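Local coordinates for glucosidase (Croceicoccus marinus, PDB 5Z3K), which probably hydrolyses O-glycosidic bonds of beta-glucosides, as a glycosidase of family GH39 with an eight-stranded TIM barrel, at residues 178-183 with 217-222; 194-199 with 262-267. One frame throughout, in Å; residues are numbered along the deposited sequence.

How the contacts relate
Both contacts lie in one TIM-barrel domain: contact 2 between strands of its eight-stranded parallel barrel, contact 1 in the helix-and-loop layer around it. Contact 1, its centre about 23 Å from the centre of the chain, sets a loop against helix 169-186; two of its three touching residues are buried, and Pro220 is partly exposed. Contact 2 is core, its centre about 9 Å from the chain centre. The contact centres are about 20 Å apart, yet helix 169-186 runs on to strand 191-197, and Leu221 CD1 packs 4.1 Å from Gly194 O. Aliphatic carbons alone meet in contact 1; contact 2 adds sulfur at a ring edge, beside polar groups bonded elsewhere.

Contact 1 of 2, residues 178-183 with 217-222; sequences AAARAV and QSVPLD
Val219 and Pro220 meet the methyl of Ala180, and the path of Val219 shows how. Its CB stands back from the helix, 5.4 Å from Ala180 CB, and the two branches then part. CG1 runs anti to the backbone N (chi1 -178°), which carries it to 3.9 Å from Ala180 CB. CG2 turns elsewhere and stays 6.2 Å from Ala180 CB, so one branch alone does the touching. The Ala180 methyl meets it nearly end-on, with Ala180 CA almost in line behind CB. Beside CG1, Pro220 offers its ring at CD, 4.1 Å from Ala180 CB, and the methyl therefore faces a corner made by two consecutive residues.

The backbone leads up to this placement. Helix 208-216 closes in a Schellman motif with Ser218, at positive phi, in the C-prime position, and the chain continues through Val219 and Pro220 into strand 223-229. The contact thus joins this incoming loop of the TIM barrel to helix 169-186, which precedes the neighbouring strand 191-197. Val219 also packs on Tyr213 and Val214 of the helix just ended and on Tyr176 and Ala177 of helix 169-186, which with Ala180 makes it a bridge between two outer helices.

Polar ties lie around the contact: Pro220 O accepts from Tyr176 OH, while Asp222 OD2 forms a salt bridge with Lys184 NZ and also accepts a hydrogen bond from Val192 N. No hydrogen bond joins the two segments, and their summed buried surface is just 93 Å². The chemistry between them is aliphatic van der Waals contact, which depends on fit rather than on bond direction.

Contact 2 of 2, residues 194-199 with 262-267; sequences GPCVAF and LSYWSM
Cys196 and Ser263 bring their CA atoms to 6.6 Å on two parallel strands of the TIM barrel, 191-197 and 259-266, which are not sheet neighbours because strand 223-229 runs between them. No backbone bond joins them directly, and the contact is made by side chains that pass strand 223-229, where Met227 touches both Cys196 and Tyr264. Cys196 has positive phi just after Pro195, which follows a cis peptide bond, and its CB points toward the other strand. With SG anti to the backbone N (chi1 -170°), the sulfur becomes the atom that touches both partners. Ser263 meets it through CB, 4.0 Å from Cys196 SG, while Ser263 OG is hydrogen-bonded to Glu153 OE1. The backbone leaves the extended form at Ser263, consistent with the CB atoms of both Ser263 and Tyr264, consecutive residues, pointing toward the Cys196 segment. Tyr264 OH is hydrogen-bonded to Asp156 OD2, which helps to hold the ring's hydroxyl end in place. The sulfur-aromatic contact is edge-on: Cys196 SG lies 5.0 Å from the centroid of the Tyr264 ring and 86° off its normal, close to the ring plane. The ring atom nearest the sulfur is Tyr264 CE1, 3.7 Å from Cys196 SG.

Contact 1 of 2, residues 178-183 with 217-222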
ATOM      1  N   ALA A 178       3.947 -11.044  23.000  1.00 18.55           N
ATOM      2  CA  ALA A 178       5.383 -10.925  23.225  1.00 19.65           C
ATOM      3  C   ALA A 178       5.984  -9.830  22.353  1.00 19.23           C
ATOM      4  O   ALA A 178       6.788  -9.016  22.827  1.00 19.29           O
ATOM      5  CB  ALA A 178       6.073 -12.263  22.957  1.00 19.42           C
ATOM      6  N   ALA A 179       5.600  -9.794  21.076  1.00 19.76           N
ATOM      7  CA  ALA A 179       6.109  -8.760  20.178  1.00 17.37           C
ATOM      8  C   ALA A 179       5.653  -7.374  20.612  1.00 17.33           C
ATOM      9  O   ALA A 179       6.448  -6.427  20.620  1.00 17.61           O
ATOM     10  CB  ALA A 179       5.666  -9.056  18.746  1.00 18.09           C
ATOM     11  N   ALA A 180       4.377  -7.233  20.981  1.00 17.69           N
ATOM     12  CA  ALA A 180       3.866  -5.936  21.415  1.00 18.40           C
ATOM     13  C   ALA A 180       4.572  -5.455  22.679  1.00 22.46           C
ATOM     14  O   ALA A 180       4.943  -4.277  22.788  1.00 21.40           O
ATOM     15  CB  ALA A 180       2.355  -6.016  21.637  1.00 21.60           C
ATOM     16  N   ARG A 181       4.741  -6.349  23.661  1.00 22.57           N
ATOM     17  CA  ARG A 181       5.512  -6.009  24.854  1.00 22.13           C
ATOM     18  C   ARG A 181       6.915  -5.533  24.495  1.00 20.03           C
ATOM     19  O   ARG A 181       7.402  -4.540  25.048  1.00 22.24           O
ATOM     20  CB  ARG A 181       5.595  -7.216  25.794  1.00 23.05           C
ATOM     21  CG  ARG A 181       4.377  -7.378  26.698  1.00 30.11           C
ATOM     22  CD  ARG A 181       4.658  -8.337  27.853  1.00 28.52           C
ATOM     23  NE  ARG A 181       5.211  -9.601  27.377  1.00 27.99           N
ATOM     24  CZ  ARG A 181       4.474 -10.640  27.001  1.00 25.79           C
ATOM     25  NH1 ARG A 181       3.148 -10.576  27.060  1.00 25.13           N
ATOM     26  NH2 ARG A 181       5.060 -11.748  26.573  1.00 23.45           N
ATOM     27  N   ALA A 182       7.589  -6.239  23.584  1.00 18.48           N
ATOM     28  CA  ALA A 182       8.962  -5.873  23.246  1.00 18.55           C
ATOM     29  C   ALA A 182       9.019  -4.520  22.543  1.00 19.08           C
ATOM     30  O   ALA A 182       9.874  -3.685  22.858  1.00 19.07           O
ATOM     31  CB  ALA A 182       9.603  -6.957  22.378  1.00 16.89           C
ATOM     32  N   VAL A 183       8.114  -4.279  21.593  1.00 17.04           N
ATOM     33  CA  VAL A 183       8.116  -3.004  20.877  1.00 18.07           C
ATOM     34  C   VAL A 183       7.869  -1.853  21.847  1.00 23.86           C
ATOM     35  O   VAL A 183       8.574  -0.836  21.831  1.00 19.14           O
ATOM     36  CB  VAL A 183       7.064  -3.027  19.753  1.00 20.47           C
ATOM     37  CG1 VAL A 183       6.748  -1.613  19.278  1.00 19.19           C
ATOM     38  CG2 VAL A 183       7.528  -3.911  18.598  1.00 18.73           C
ATOM     39  N   GLN A 217      -6.902  -9.448  27.216  1.00 27.27           N
ATOM     40  CA  GLN A 217      -5.583  -9.438  27.835  1.00 23.20           C
ATOM     41  C   GLN A 217      -4.933  -8.063  27.828  1.00 23.43           C
ATOM     42  O   GLN A 217      -3.756  -7.950  28.187  1.00 26.56           O
ATOM     43  CB  GLN A 217      -4.665 -10.456  27.156  1.00 29.46           C
ATOM     44  CG  GLN A 217      -5.245 -11.859  27.092  1.00 30.51           C
ATOM     45  CD  GLN A 217      -5.778 -12.341  28.441  1.00 34.73           C
ATOM     46  OE1 GLN A 217      -5.180 -12.080  29.484  1.00 31.75           O
ATOM     47  NE2 GLN A 217      -6.909 -13.044  28.418  1.00 33.69           N
ATOM     48  N   SER A 218      -5.663  -7.020  27.426  1.00 23.40           N
ATOM     49  CA  SER A 218      -5.166  -5.642  27.444  1.00 26.09           C
ATOM     50  C   SER A 218      -3.819  -5.509  26.728  1.00 28.30           C
ATOM     51  O   SER A 218      -2.864  -4.923  27.244  1.00 25.47           O
ATOM     52  CB  SER A 218      -5.075  -5.124  28.880  1.00 29.02           C
ATOM     53  OG  SER A 218      -6.334  -5.238  29.521  1.00 33.53           O
ATOM     54  N   VAL A 219      -3.748  -6.067  25.521  1.00 28.55           N
ATOM     55  CA  VAL A 219      -2.543  -6.016  24.690  1.00 22.30           C
ATOM     56  C   VAL A 219      -2.633  -4.805  23.763  1.00 23.68           C
ATOM     57  O   VAL A 219      -3.702  -4.555  23.186  1.00 21.30           O
ATOM     58  CB  VAL A 219      -2.371  -7.323  23.896  1.00 19.87           C
ATOM     59  CG1 VAL A 219      -1.081  -7.296  23.060  1.00 19.69           C
ATOM     60  CG2 VAL A 219      -2.379  -8.534  24.844  1.00 24.03           C
ATOM     61  N   PRO A 220      -1.565  -4.021  23.598  1.00 22.52           N
ATOM     62  CA  PRO A 220      -1.636  -2.870  22.682  1.00 23.45           C
ATOM     63  C   PRO A 220      -1.947  -3.313  21.262  1.00 20.98           C
ATOM     64  O   PRO A 220      -1.444  -4.331  20.788  1.00 27.26           O
ATOM     65  CB  PRO A 220      -0.239  -2.248  22.773  1.00 24.11           C
ATOM     66  CG  PRO A 220       0.360  -2.787  24.025  1.00 23.23           C
ATOM     67  CD  PRO A 220      -0.245  -4.140  24.238  1.00 22.00           C
ATOM     68  N   LEU A 221      -2.781  -2.526  20.578  1.00 23.36           N
ATOM     69  CA  LEU A 221      -3.139  -2.756  19.172  1.00 20.81           C
ATOM     70  C   LEU A 221      -3.297  -1.371  18.549  1.00 18.64           C
ATOM     71  O   LEU A 221      -4.394  -0.805  18.534  1.00 21.16           O
ATOM     72  CB  LEU A 221      -4.405  -3.593  19.026  1.00 19.90           C
ATOM     73  CG  LEU A 221      -4.856  -3.966  17.610  1.00 20.16           C
ATOM     74  CD1 LEU A 221      -4.060  -5.153  17.051  1.00 16.13           C
ATOM     75  CD2 LEU A 221      -6.366  -4.243  17.565  1.00 17.69           C
ATOM     76  N   ASP A 222      -2.185  -0.819  18.069  1.00 16.53           N
ATOM     77  CA  ASP A 222      -2.222   0.511  17.467  1.00 18.92           C
ATOM     78  C   ASP A 222      -2.871   0.486  16.088  1.00 20.43           C
ATOM     79  O   ASP A 222      -3.469   1.485  15.662  1.00 16.01           O
ATOM     80  CB  ASP A 222      -0.803   1.079  17.410  1.00 19.79           C
ATOM     81  CG  ASP A 222      -0.194   1.248  18.794  1.00 21.10           C
ATOM     82  OD1 ASP A 222      -0.822   1.909  19.639  1.00 24.42           O
ATOM     83  OD2 ASP A 222       0.900   0.715  19.054  1.00 18.31           O
TER

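Contact 2 of 2, residues 194-199 with 262-267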
ATOM      1  N   GLY A 194      -1.360  -5.744  13.904  1.00 15.07           N
ATOM      2  CA  GLY A 194      -1.474  -7.016  13.226  1.00 12.64           C
ATOM      3  C   GLY A 194      -2.940  -7.284  12.981  1.00 12.53           C
ATOM      4  O   GLY A 194      -3.772  -6.397  13.172  1.00 12.55           O
ATOM      5  N   PRO A 195      -3.300  -8.509  12.581  1.00 15.45           N
ATOM      6  CA  PRO A 195      -2.463  -9.678  12.315  1.00 13.48           C
ATOM      7  C   PRO A 195      -2.289  -9.919  10.830  1.00 13.01           C
ATOM      8  O   PRO A 195      -1.836 -10.990  10.446  1.00 14.98           O
ATOM      9  CB  PRO A 195      -3.278 -10.809  12.928  1.00 19.42           C
ATOM     10  CG  PRO A 195      -4.690 -10.405  12.539  1.00 16.73           C
ATOM     11  CD  PRO A 195      -4.726  -8.884  12.607  1.00 18.28           C
ATOM     12  N   CYS A 196      -2.684  -8.940  10.012  1.00 14.46           N
ATOM     13  CA  CYS A 196      -2.698  -9.061   8.557  1.00 16.52           C
ATOM     14  C   CYS A 196      -3.718 -10.106   8.123  1.00 15.34           C
ATOM     15  O   CYS A 196      -3.371 -11.119   7.511  1.00 14.92           O
ATOM     16  CB  CYS A 196      -1.308  -9.382   7.993  1.00 14.92           C
ATOM     17  SG  CYS A 196      -1.248  -9.246   6.175  1.00 16.65           S
ATOM     18  N   VAL A 197      -4.991  -9.832   8.432  1.00 15.92           N
ATOM     19  CA  VAL A 197      -6.097 -10.701   8.050  1.00 18.29           C
ATOM     20  C   VAL A 197      -6.150 -10.857   6.537  1.00 17.87           C
ATOM     21  O   VAL A 197      -6.263  -9.872   5.796  1.00 18.49           O
ATOM     22  CB  VAL A 197      -7.417 -10.124   8.583  1.00 16.53           C
ATOM     23  CG1 VAL A 197      -8.579 -11.071   8.272  1.00 18.69           C
ATOM     24  CG2 VAL A 197      -7.326  -9.849  10.077  1.00 19.27           C
ATOM     25  N   ALA A 198      -6.121 -12.107   6.068  1.00 17.09           N
ATOM     26  CA  ALA A 198      -6.212 -12.361   4.634  1.00 16.09           C
ATOM     27  C   ALA A 198      -7.647 -12.310   4.130  1.00 19.25           C
ATOM     28  O   ALA A 198      -7.878 -11.926   2.978  1.00 17.94           O
ATOM     29  CB  ALA A 198      -5.606 -13.726   4.292  1.00 19.19           C
ATOM     30  N   PHE A 199      -8.611 -12.710   4.959  1.00 16.00           N
ATOM     31  CA  PHE A 199     -10.016 -12.823   4.565  1.00 20.63           C
ATOM     32  C   PHE A 199     -10.862 -11.921   5.461  1.00 17.05           C
ATOM     33  O   PHE A 199     -11.602 -12.409   6.329  1.00 17.66           O
ATOM     34  CB  PHE A 199     -10.477 -14.280   4.651  1.00 20.51           C
ATOM     35  CG  PHE A 199      -9.621 -15.238   3.856  1.00 22.68           C
ATOM     36  CD1 PHE A 199      -9.101 -14.870   2.626  1.00 19.17           C
ATOM     37  CD2 PHE A 199      -9.347 -16.503   4.338  1.00 22.70           C
ATOM     38  CE1 PHE A 199      -8.321 -15.740   1.893  1.00 23.91           C
ATOM     39  CE2 PHE A 199      -8.573 -17.381   3.612  1.00 22.98           C
ATOM     40  CZ  PHE A 199      -8.058 -17.002   2.388  1.00 26.78           C
ATOM     41  N   LEU A 262      -4.068  -1.166   5.586  1.00 10.66           N
ATOM     42  CA  LEU A 262      -4.281  -2.035   4.435  1.00  9.38           C
ATOM     43  C   LEU A 262      -2.910  -2.553   3.995  1.00 13.58           C
ATOM     44  O   LEU A 262      -2.178  -1.874   3.270  1.00 13.88           O
ATOM     45  CB  LEU A 262      -5.016  -1.262   3.343  1.00 14.34           C
ATOM     46  CG  LEU A 262      -5.381  -1.894   2.000  1.00 12.63           C
ATOM     47  CD1 LEU A 262      -6.070  -3.258   2.179  1.00 12.18           C
ATOM     48  CD2 LEU A 262      -6.244  -0.905   1.195  1.00 12.18           C
ATOM     49  N   SER A 263      -2.548  -3.763   4.452  1.00 13.00           N
ATOM     50  CA  SER A 263      -1.183  -4.262   4.281  1.00 13.61           C
ATOM     51  C   SER A 263      -0.890  -4.764   2.875  1.00 12.37           C
ATOM     52  O   SER A 263       0.287  -4.846   2.493  1.00 11.62           O
ATOM     53  CB  SER A 263      -0.907  -5.389   5.284  1.00 13.90           C
ATOM     54  OG  SER A 263      -0.520  -4.833   6.526  1.00 16.24           O
ATOM     55  N   TYR A 264      -1.922  -5.146   2.122  1.00  9.93           N
ATOM     56  CA  TYR A 264      -1.816  -5.507   0.711  1.00 13.68           C
ATOM     57  C   TYR A 264      -3.032  -4.945   0.011  1.00 12.08           C
ATOM     58  O   TYR A 264      -4.157  -5.163   0.473  1.00 13.30           O
ATOM     59  CB  TYR A 264      -1.849  -7.013   0.433  1.00 14.41           C
ATOM     60  CG  TYR A 264      -0.779  -7.932   0.971  1.00 12.30           C
ATOM     61  CD1 TYR A 264      -0.762  -8.305   2.308  1.00 15.26           C
ATOM     62  CD2 TYR A 264       0.133  -8.529   0.113  1.00 12.87           C
ATOM     63  CE1 TYR A 264       0.184  -9.200   2.793  1.00 13.04           C
ATOM     64  CE2 TYR A 264       1.093  -9.428   0.584  1.00 17.76           C
ATOM     65  CZ  TYR A 264       1.105  -9.766   1.928  1.00 16.57           C
ATOM     66  OH  TYR A 264       2.052 -10.666   2.408  1.00 16.62           O
ATOM     67  N   TRP A 265      -2.818  -4.295  -1.120  1.00 12.98           N
ATOM     68  CA  TRP A 265      -3.928  -3.979  -2.006  1.00 12.67           C
ATOM     69  C   TRP A 265      -3.399  -3.933  -3.428  1.00 12.11           C
ATOM     70  O   TRP A 265      -2.293  -3.435  -3.677  1.00  9.50           O
ATOM     71  CB  TRP A 265      -4.621  -2.671  -1.619  1.00 10.90           C
ATOM     72  CG  TRP A 265      -3.921  -1.389  -1.986  1.00 11.03           C
ATOM     73  CD1 TRP A 265      -3.097  -0.656  -1.191  1.00 11.46           C
ATOM     74  CD2 TRP A 265      -4.048  -0.657  -3.216  1.00 12.58           C
ATOM     75  NE1 TRP A 265      -2.678   0.472  -1.850  1.00 11.64           N
ATOM     76  CE2 TRP A 265      -3.247   0.499  -3.095  1.00 11.09           C
ATOM     77  CE3 TRP A 265      -4.758  -0.865  -4.403  1.00  9.68           C
ATOM     78  CZ2 TRP A 265      -3.133   1.441  -4.117  1.00 11.05           C
ATOM     79  CZ3 TRP A 265      -4.634   0.078  -5.424  1.00 10.28           C
ATOM     80  CH2 TRP A 265      -3.831   1.213  -5.268  1.00  9.48           C
ATOM     81  N   SER A 266      -4.204  -4.450  -4.351  1.00 11.67           N
ATOM     82  CA  SER A 266      -3.805  -4.638  -5.733  1.00 15.79           C
ATOM     83  C   SER A 266      -5.056  -4.983  -6.520  1.00 17.27           C
ATOM     84  O   SER A 266      -6.038  -5.468  -5.957  1.00 14.12           O
ATOM     85  CB  SER A 266      -2.765  -5.764  -5.859  1.00 14.89           C
ATOM     86  OG  SER A 266      -2.301  -5.848  -7.183  1.00 23.88           O
HETATM   87  N   MSE A 267      -5.014  -4.746  -7.826  1.00 13.04           N
HETATM   88  CA  MSE A 267      -6.131  -5.239  -8.626  1.00 16.24           C
HETATM   89  C   MSE A 267      -6.180  -6.755  -8.571  1.00 16.00           C
HETATM   90  O   MSE A 267      -7.259  -7.326  -8.559  1.00 14.87           O
HETATM   91  CB  MSE A 267      -6.070  -4.796 -10.084  1.00 12.49           C
HETATM   92  CG  MSE A 267      -7.325  -5.241 -10.828  1.00 14.21           C
HETATM   93 SE   MSE A 267      -7.520  -4.429 -12.583  0.77 19.02          SE
HETATM   94  CE  MSE A 267      -6.569  -5.752 -13.592  1.00 13.60           C
TER